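Local structure of isomaltodextranase (5AWO) at residues A[31-45]-A[307-319]. The protein hydrolyses (1->6)-alpha-D-glucosidic linkages in polysaccharides such as dextran, releasing successive isomaltose units from the non-reducing chain ends. Numbering follows the deposited sequence.
Sequences FTRSGAGPRYWNIYG and GRGQLILDGDFMR
Residues 31-45 and 307-319 run side by side in the same direction, from Arg33 beside Arg308 to Gly45 beside Arg319. In the type II turn 307-310, Gly309 N donates to Thr32 O at 3.2 Å, from above the carbonyl plane. The Arg308 chain bends at chi2 (-46°), bringing its guanidinium over the end of helix 30-34. There NH1 donates a hydrogen bond to Arg33 O at 3.0 Å, and Gly35 CA sits over the centre of one face. NH1 also donates to a water held by Ser34 O; NH2 has a further hydrogen-bond partner in Gly371. Ile312 points toward residues 31-45, its CD1 against Gly35 O and Ala36 O and its CG2 against Gly37 CA. Strands 39-42 and 312-314 are the first and seventh of the TIM barrel, flanking strand 343-345. A water bridges them: Tyr40 OH donates to it, and it donates on to Asp314 OD1 and Asp316 O. Tyr197 is a further partner of Tyr40, and Arg199 forms salt bridges with both aspartates. Phe317, beyond strand 312-314, meets Tyr40, Asn42 and Tyr44. The Asn42 amide stacks at the CZ and CE1 end of its ring, planes 28° apart. Asn42 OD1 accepts from Tyr44 N. Phe317 CD2 lies over one face of the Tyr44 ring, the planes inclined at 42°. The Tyr44 side chain is about 8 Å from that of Asp201, probably the nucleophile.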
ATOM      1  N   PHE A  31      -8.334  -5.486   2.395  1.00 14.71           N
ATOM      2  CA  PHE A  31      -7.063  -5.581   1.673  1.00 15.51           C
ATOM      3  C   PHE A  31      -5.907  -4.969   2.450  1.00 14.84           C
ATOM      4  O   PHE A  31      -4.863  -5.624   2.640  1.00 14.55           O
ATOM      5  CB  PHE A  31      -7.175  -4.916   0.310  1.00 14.68           C
ATOM      6  CG  PHE A  31      -8.088  -5.646  -0.625  1.00 14.88           C
ATOM      7  CD1 PHE A  31      -7.662  -6.769  -1.324  1.00 15.60           C
ATOM      8  CD2 PHE A  31      -9.385  -5.201  -0.807  1.00 15.83           C
ATOM      9  CE1 PHE A  31      -8.525  -7.444  -2.164  1.00 16.88           C
ATOM     10  CE2 PHE A  31     -10.236  -5.863  -1.653  1.00 17.03           C
ATOM     11  CZ  PHE A  31      -9.811  -6.981  -2.332  1.00 17.19           C
ATOM     12  N   THR A  32      -6.043  -3.742   2.912  1.00 14.27           N
ATOM     13  CA  THR A  32      -4.945  -3.132   3.634  1.00 14.87           C
ATOM     14  C   THR A  32      -4.806  -3.682   5.048  1.00 15.08           C
ATOM     15  O   THR A  32      -3.731  -3.626   5.641  1.00 15.89           O
ATOM     16  CB  THR A  32      -5.049  -1.608   3.713  1.00 14.84           C
ATOM     17  OG1 THR A  32      -6.264  -1.251   4.393  1.00 15.62           O
ATOM     18  CG2 THR A  32      -5.002  -0.977   2.324  1.00 14.37           C
ATOM     19  N   ARG A  33      -5.904  -4.183   5.624  1.00 15.26           N
ATOM     20  CA  ARG A  33      -5.818  -4.770   6.956  1.00 15.99           C
ATOM     21  C   ARG A  33      -5.201  -6.151   6.998  1.00 15.74           C
ATOM     22  O   ARG A  33      -4.658  -6.556   8.025  1.00 15.95           O
ATOM     23  CB  ARG A  33      -7.230  -4.811   7.557  1.00 15.84           C
ATOM     24  CG  ARG A  33      -7.822  -3.438   7.788  1.00 16.82           C
ATOM     25  CD  ARG A  33      -9.310  -3.494   8.145  1.00 15.92           C
ATOM     26  NE  ARG A  33      -9.539  -4.245   9.379  1.00 16.67           N
ATOM     27  CZ  ARG A  33      -9.421  -3.728  10.597  1.00 16.49           C
ATOM     28  NH1 ARG A  33      -9.091  -2.461  10.800  1.00 16.45           N
ATOM     29  NH2 ARG A  33      -9.593  -4.517  11.646  1.00 18.55           N
ATOM     30  N   SER A  34      -5.298  -6.891   5.890  1.00 16.19           N
ATOM     31  CA  SER A  34      -4.901  -8.301   5.872  1.00 17.17           C
ATOM     32  C   SER A  34      -3.431  -8.545   5.555  1.00 17.51           C
ATOM     33  O   SER A  34      -2.968  -9.673   5.737  1.00 18.83           O
ATOM     34  CB  SER A  34      -5.743  -9.128   4.885  1.00 18.91           C
ATOM     35  OG  SER A  34      -7.108  -9.126   5.263  1.00 19.94           O
ATOM     36  N   GLY A  35      -2.704  -7.536   5.105  1.00 16.65           N
ATOM     37  CA  GLY A  35      -1.312  -7.769   4.727  1.00 18.32           C
ATOM     38  C   GLY A  35      -0.781  -6.792   3.719  1.00 16.58           C
ATOM     39  O   GLY A  35      -1.189  -5.626   3.639  1.00 16.99           O
ATOM     40  N   ALA A  36       0.125  -7.347   2.912  1.00 16.16           N
ATOM     41  CA  ALA A  36       0.876  -6.607   1.920  1.00 16.46           C
ATOM     42  C   ALA A  36       0.164  -6.602   0.578  1.00 15.51           C
ATOM     43  O   ALA A  36      -0.939  -7.135   0.407  1.00 15.58           O
ATOM     44  CB  ALA A  36       2.254  -7.215   1.788  1.00 16.96           C
ATOM     45  N   GLY A  37       0.771  -5.933  -0.397  1.00 14.29           N
ATOM     46  CA  GLY A  37       0.190  -5.856  -1.720  1.00 14.42           C
ATOM     47  C   GLY A  37       0.082  -7.212  -2.406  1.00 13.73           C
ATOM     48  O   GLY A  37       0.720  -8.190  -2.007  1.00 14.05           O
ATOM     49  N   PRO A  38      -0.702  -7.272  -3.458  1.00 13.95           N
ATOM     50  CA  PRO A  38      -0.906  -8.511  -4.190  1.00 14.36           C
ATOM     51  C   PRO A  38       0.234  -8.859  -5.159  1.00 14.71           C
ATOM     52  O   PRO A  38       0.989  -7.984  -5.594  1.00 14.24           O
ATOM     53  CB  PRO A  38      -2.163  -8.222  -4.996  1.00 15.16           C
ATOM     54  CG  PRO A  38      -2.080  -6.768  -5.285  1.00 15.75           C
ATOM     55  CD  PRO A  38      -1.494  -6.168  -4.042  1.00 14.41           C
ATOM     56  N   ARG A  39       0.297 -10.124  -5.529  1.00 14.20           N
ATOM     57  CA  ARG A  39       1.200 -10.632  -6.527  1.00 14.06           C
ATOM     58  C   ARG A  39       0.471 -10.653  -7.832  1.00 14.45           C
ATOM     59  O   ARG A  39      -0.602 -11.256  -7.945  1.00 14.62           O
ATOM     60  CB  ARG A  39       1.644 -12.056  -6.166  1.00 14.22           C
ATOM     61  CG  ARG A  39       2.367 -12.130  -4.858  1.00 14.49           C
ATOM     62  CD  ARG A  39       2.797 -13.541  -4.482  1.00 15.31           C
ATOM     63  NE  ARG A  39       3.117 -13.601  -3.062  1.00 14.97           N
ATOM     64  CZ  ARG A  39       3.409 -14.705  -2.363  1.00 15.34           C
ATOM     65  NH1 ARG A  39       3.495 -15.902  -2.948  1.00 15.90           N
ATOM     66  NH2 ARG A  39       3.601 -14.589  -1.067  1.00 16.40           N
ATOM     67  N   TYR A  40       1.056 -10.075  -8.874  1.00 13.24           N
ATOM     68  CA  TYR A  40       0.434 -10.063 -10.178  1.00 13.39           C
ATOM     69  C   TYR A  40       1.406  -9.886 -11.316  1.00 12.77           C
ATOM     70  O   TYR A  40       2.609  -9.628 -11.072  1.00 13.47           O
ATOM     71  CB  TYR A  40      -0.718  -9.052 -10.254  1.00 13.73           C
ATOM     72  CG  TYR A  40      -0.412  -7.552 -10.247  1.00 13.01           C
ATOM     73  CD1 TYR A  40      -0.140  -6.875  -9.060  1.00 13.62           C
ATOM     74  CD2 TYR A  40      -0.458  -6.801 -11.412  1.00 13.60           C
ATOM     75  CE1 TYR A  40       0.038  -5.488  -9.056  1.00 13.09           C
ATOM     76  CE2 TYR A  40      -0.272  -5.438 -11.398  1.00 12.86           C
ATOM     77  CZ  TYR A  40      -0.031  -4.787 -10.224  1.00 12.74           C
ATOM     78  OH  TYR A  40       0.133  -3.407 -10.228  1.00 13.71           O
ATOM     79  N   TRP A  41       0.913 -10.042 -12.537  1.00 13.02           N
ATOM     80  CA  TRP A  41       1.624  -9.717 -13.755  1.00 13.36           C
ATOM     81  C   TRP A  41       0.877  -8.655 -14.496  1.00 13.48           C
ATOM     82  O   TRP A  41      -0.373  -8.603 -14.447  1.00 13.62           O
ATOM     83  CB  TRP A  41       1.727 -10.942 -14.660  1.00 13.74           C
ATOM     84  CG  TRP A  41       2.385 -10.716 -15.974  1.00 14.05           C
ATOM     85  CD1 TRP A  41       3.732 -10.710 -16.237  1.00 14.10           C
ATOM     86  CD2 TRP A  41       1.740 -10.459 -17.221  1.00 14.30           C
ATOM     87  NE1 TRP A  41       3.955 -10.447 -17.550  1.00 15.13           N
ATOM     88  CE2 TRP A  41       2.748 -10.309 -18.192  1.00 14.63           C
ATOM     89  CE3 TRP A  41       0.387 -10.351 -17.611  1.00 14.71           C
ATOM     90  CZ2 TRP A  41       2.462 -10.037 -19.530  1.00 14.63           C
ATOM     91  CZ3 TRP A  41       0.112 -10.104 -18.946  1.00 14.62           C
ATOM     92  CH2 TRP A  41       1.141  -9.969 -19.885  1.00 15.02           C
ATOM     93  N   ASN A  42       1.613  -7.778 -15.149  1.00 13.56           N
ATOM     94  CA  ASN A  42       1.030  -6.690 -15.924  1.00 13.63           C
ATOM     95  C   ASN A  42       1.632  -6.614 -17.316  1.00 13.76           C
ATOM     96  O   ASN A  42       2.806  -6.900 -17.492  1.00 13.69           O
ATOM     97  CB  ASN A  42       1.223  -5.368 -15.158  1.00 14.18           C
ATOM     98  CG  ASN A  42       0.517  -4.181 -15.814  1.00 13.53           C
ATOM     99  OD1 ASN A  42       0.964  -3.641 -16.802  1.00 13.78           O
ATOM    100  ND2 ASN A  42      -0.602  -3.729 -15.199  1.00 14.83           N
ATOM    101  N   ILE A  43       0.820  -6.214 -18.291  1.00 12.73           N
ATOM    102  CA  ILE A  43       1.203  -6.143 -19.692  1.00 13.80           C
ATOM    103  C   ILE A  43       2.209  -5.030 -20.022  1.00 13.91           C
ATOM    104  O   ILE A  43       2.602  -4.898 -21.158  1.00 14.17           O
ATOM    105  CB  ILE A  43      -0.040  -5.938 -20.620  1.00 13.87           C
ATOM    106  CG1 ILE A  43      -0.659  -4.541 -20.441  1.00 14.28           C
ATOM    107  CG2 ILE A  43      -1.064  -7.042 -20.413  1.00 14.87           C
ATOM    108  CD1 ILE A  43      -1.625  -4.124 -21.524  1.00 14.46           C
ATOM    109  N   TYR A  44       2.631  -4.237 -19.037  1.00 13.44           N
ATOM    110  CA  TYR A  44       3.482  -3.066 -19.312  1.00 13.68           C
ATOM    111  C   TYR A  44       4.801  -3.431 -19.997  1.00 13.58           C
ATOM    112  O   TYR A  44       5.291  -2.650 -20.790  1.00 14.33           O
ATOM    113  CB  TYR A  44       3.768  -2.369 -17.998  1.00 13.83           C
ATOM    114  CG  TYR A  44       4.483  -1.045 -18.052  1.00 13.42           C
ATOM    115  CD1 TYR A  44       3.772   0.146 -18.193  1.00 14.10           C
ATOM    116  CD2 TYR A  44       5.895  -0.958 -17.899  1.00 14.17           C
ATOM    117  CE1 TYR A  44       4.414   1.371 -18.201  1.00 14.26           C
ATOM    118  CE2 TYR A  44       6.528   0.261 -17.881  1.00 14.02           C
ATOM    119  CZ  TYR A  44       5.801   1.415 -18.015  1.00 14.16           C
ATOM    120  OH  TYR A  44       6.451   2.622 -17.984  1.00 14.86           O
ATOM    121  N   GLY A  45       5.361  -4.613 -19.722  1.00 14.75           N
ATOM    122  CA  GLY A  45       6.602  -5.027 -20.362  1.00 14.91           C
ATOM    123  C   GLY A  45       6.457  -5.211 -21.848  1.00 15.27           C
ATOM    124  O   GLY A  45       7.439  -5.096 -22.582  1.00 15.51           O
ATOM    125  N   GLY A 307       0.872   0.475   6.340  1.00 14.74           N
ATOM    126  CA  GLY A 307       0.496  -0.453   7.411  1.00 15.61           C
ATOM    127  C   GLY A 307      -0.967  -0.848   7.449  1.00 15.65           C
ATOM    128  O   GLY A 307      -1.783  -0.381   6.668  1.00 14.87           O
ATOM    129  N   ARG A 308      -1.292  -1.725   8.384  1.00 15.97           N
ATOM    130  CA  ARG A 308      -2.605  -2.334   8.397  1.00 15.58           C
ATOM    131  C   ARG A 308      -3.702  -1.291   8.558  1.00 16.01           C
ATOM    132  O   ARG A 308      -3.711  -0.532   9.539  1.00 16.29           O
ATOM    133  CB  ARG A 308      -2.718  -3.381   9.520  1.00 16.23           C
ATOM    134  CG  ARG A 308      -1.678  -4.499   9.467  1.00 16.65           C
ATOM    135  CD  ARG A 308      -1.493  -5.107   8.081  1.00 16.00           C
ATOM    136  NE  ARG A 308      -0.498  -6.190   8.113  1.00 15.55           N
ATOM    137  CZ  ARG A 308      -0.762  -7.481   8.323  1.00 16.83           C
ATOM    138  NH1 ARG A 308      -2.009  -7.927   8.488  1.00 16.48           N
ATOM    139  NH2 ARG A 308       0.222  -8.363   8.332  1.00 16.96           N
ATOM    140  N   GLY A 309      -4.597  -1.271   7.573  1.00 15.62           N
ATOM    141  CA  GLY A 309      -5.739  -0.371   7.512  1.00 15.71           C
ATOM    142  C   GLY A 309      -5.469   1.016   6.984  1.00 15.42           C
ATOM    143  O   GLY A 309      -6.411   1.772   6.815  1.00 15.58           O
ATOM    144  N   GLN A 310      -4.199   1.331   6.692  1.00 14.83           N
ATOM    145  CA  GLN A 310      -3.818   2.616   6.093  1.00 14.47           C
ATOM    146  C   GLN A 310      -3.660   2.389   4.575  1.00 13.97           C
ATOM    147  O   GLN A 310      -4.573   1.868   3.975  1.00 15.51           O
ATOM    148  CB  GLN A 310      -2.583   3.192   6.803  1.00 15.46           C
ATOM    149  CG  GLN A 310      -2.781   3.351   8.311  1.00 15.58           C
ATOM    150  CD  GLN A 310      -3.963   4.258   8.652  1.00 16.36           C
ATOM    151  OE1 GLN A 310      -4.100   5.359   8.084  1.00 16.03           O
ATOM    152  NE2 GLN A 310      -4.808   3.800   9.586  1.00 16.40           N
ATOM    153  N   LEU A 311      -2.497   2.681   3.983  1.00 14.47           N
ATOM    154  CA  LEU A 311      -2.304   2.438   2.561  1.00 13.98           C
ATOM    155  C   LEU A 311      -1.212   1.385   2.332  1.00 13.22           C
ATOM    156  O   LEU A 311      -0.234   1.287   3.101  1.00 13.84           O
ATOM    157  CB  LEU A 311      -1.906   3.718   1.848  1.00 14.52           C
ATOM    158  CG  LEU A 311      -3.054   4.675   1.535  1.00 14.30           C
ATOM    159  CD1 LEU A 311      -2.514   6.034   1.178  1.00 14.71           C
ATOM    160  CD2 LEU A 311      -3.928   4.109   0.428  1.00 14.83           C
ATOM    161  N   ILE A 312      -1.386   0.616   1.278  1.00 13.22           N
ATOM    162  CA  ILE A 312      -0.295  -0.166   0.694  1.00 12.96           C
ATOM    163  C   ILE A 312       0.454   0.706  -0.319  1.00 13.04           C
ATOM    164  O   ILE A 312      -0.154   1.311  -1.203  1.00 13.33           O
ATOM    165  CB  ILE A 312      -0.820  -1.465   0.055  1.00 12.56           C
ATOM    166  CG1 ILE A 312      -1.330  -2.426   1.130  1.00 13.59           C
ATOM    167  CG2 ILE A 312       0.274  -2.158  -0.762  1.00 13.40           C
ATOM    168  CD1 ILE A 312      -2.224  -3.517   0.652  1.00 14.18           C
ATOM    169  N   LEU A 313       1.762   0.841  -0.142  1.00 12.95           N
ATOM    170  CA  LEU A 313       2.579   1.624  -1.070  1.00 12.64           C
ATOM    171  C   LEU A 313       2.983   0.797  -2.281  1.00 12.42           C
ATOM    172  O   LEU A 313       3.418  -0.336  -2.155  1.00 12.63           O
ATOM    173  CB  LEU A 313       3.801   2.186  -0.340  1.00 12.49           C
ATOM    174  CG  LEU A 313       3.531   2.928   0.962  1.00 13.39           C
ATOM    175  CD1 LEU A 313       4.810   3.535   1.516  1.00 14.11           C
ATOM    176  CD2 LEU A 313       2.460   4.003   0.819  1.00 13.19           C
ATOM    177  N   ASP A 314       2.804   1.394  -3.452  1.00 11.52           N
ATOM    178  CA  ASP A 314       2.956   0.721  -4.730  1.00 11.79           C
ATOM    179  C   ASP A 314       4.189   1.233  -5.443  1.00 11.87           C
ATOM    180  O   ASP A 314       4.209   2.368  -5.877  1.00 11.51           O
ATOM    181  CB  ASP A 314       1.671   0.957  -5.539  1.00 12.05           C
ATOM    182  CG  ASP A 314       1.692   0.393  -6.958  1.00 12.63           C
ATOM    183  OD1 ASP A 314       2.629  -0.309  -7.348  1.00 12.53           O
ATOM    184  OD2 ASP A 314       0.704   0.683  -7.691  1.00 13.31           O
ATOM    185  N   GLY A 315       5.205   0.371  -5.558  1.00 12.48           N
ATOM    186  CA  GLY A 315       6.430   0.697  -6.276  1.00 12.02           C
ATOM    187  C   GLY A 315       6.422   0.373  -7.747  1.00 11.78           C
ATOM    188  O   GLY A 315       7.472   0.367  -8.378  1.00 11.96           O
ATOM    189  N   ASP A 316       5.242   0.119  -8.308  1.00 11.88           N
ATOM    190  CA  ASP A 316       5.036  -0.066  -9.745  1.00 12.59           C
ATOM    191  C   ASP A 316       5.492  -1.435 -10.213  1.00 12.55           C
ATOM    192  O   ASP A 316       5.213  -2.427  -9.516  1.00 13.52           O
ATOM    193  CB  ASP A 316       5.570   1.106 -10.590  1.00 12.42           C
ATOM    194  CG  ASP A 316       4.802   1.275 -11.887  1.00 12.78           C
ATOM    195  OD1 ASP A 316       3.555   1.192 -11.849  1.00 12.84           O
ATOM    196  OD2 ASP A 316       5.456   1.572 -12.931  1.00 13.66           O
ATOM    197  N   PHE A 317       6.172  -1.528 -11.355  1.00 12.38           N
ATOM    198  CA  PHE A 317       6.408  -2.799 -12.009  1.00 11.91           C
ATOM    199  C   PHE A 317       7.857  -3.201 -11.952  1.00 12.20           C
ATOM    200  O   PHE A 317       8.742  -2.341 -12.061  1.00 13.08           O
ATOM    201  CB  PHE A 317       6.005  -2.724 -13.485  1.00 12.52           C
ATOM    202  CG  PHE A 317       4.583  -2.311 -13.686  1.00 12.82           C
ATOM    203  CD1 PHE A 317       3.555  -2.939 -12.992  1.00 12.98           C
ATOM    204  CD2 PHE A 317       4.261  -1.311 -14.570  1.00 13.10           C
ATOM    205  CE1 PHE A 317       2.225  -2.536 -13.165  1.00 13.38           C
ATOM    206  CE2 PHE A 317       2.929  -0.927 -14.765  1.00 13.72           C
ATOM    207  CZ  PHE A 317       1.917  -1.521 -14.045  1.00 13.12           C
ATOM    208  N   MET A 318       8.070  -4.487 -11.697  1.00 12.03           N
ATOM    209  CA  MET A 318       9.403  -5.089 -11.733  1.00 12.05           C
ATOM    210  C   MET A 318       9.708  -5.566 -13.155  1.00 12.57           C
ATOM    211  O   MET A 318       8.972  -6.372 -13.723  1.00 13.32           O
ATOM    212  CB  MET A 318       9.511  -6.242 -10.734  1.00 12.47           C
ATOM    213  CG  MET A 318       9.412  -5.759  -9.312  1.00 12.52           C
ATOM    214  SD  MET A 318       9.668  -7.045  -8.092  1.00 13.70           S
ATOM    215  CE  MET A 318       8.100  -7.891  -8.192  1.00 15.46           C
ATOM    216  N   ARG A 319      10.814  -5.055 -13.695  1.00 12.39           N
ATOM    217  CA  ARG A 319      11.246  -5.374 -15.058  1.00 12.83           C
ATOM    218  C   ARG A 319      12.656  -6.018 -14.927  1.00 13.12           C
ATOM    219  O   ARG A 319      13.703  -5.360 -15.026  1.00 13.13           O
ATOM    220  CB  ARG A 319      11.243  -4.142 -15.940  1.00 13.36           C
ATOM    221  CG  ARG A 319       9.883  -3.435 -16.047  1.00 13.04           C
ATOM    222  CD  ARG A 319       9.841  -2.426 -17.203  1.00 13.81           C
ATOM    223  NE  ARG A 319       9.941  -3.163 -18.441  1.00 14.18           N
ATOM    224  CZ  ARG A 319      10.410  -2.708 -19.597  1.00 15.15           C
ATOM    225  NH1 ARG A 319      10.704  -1.428 -19.794  1.00 14.49           N
ATOM    226  NH2 ARG A 319      10.538  -3.571 -20.588  1.00 16.92           N
TER
HETATM  227  O   HOH W   1      -1.429 -10.790   8.270  1.00 18.09           O
HETATM  228  O   HOH W   2       2.266  -2.523  -8.874  1.00 13.65           O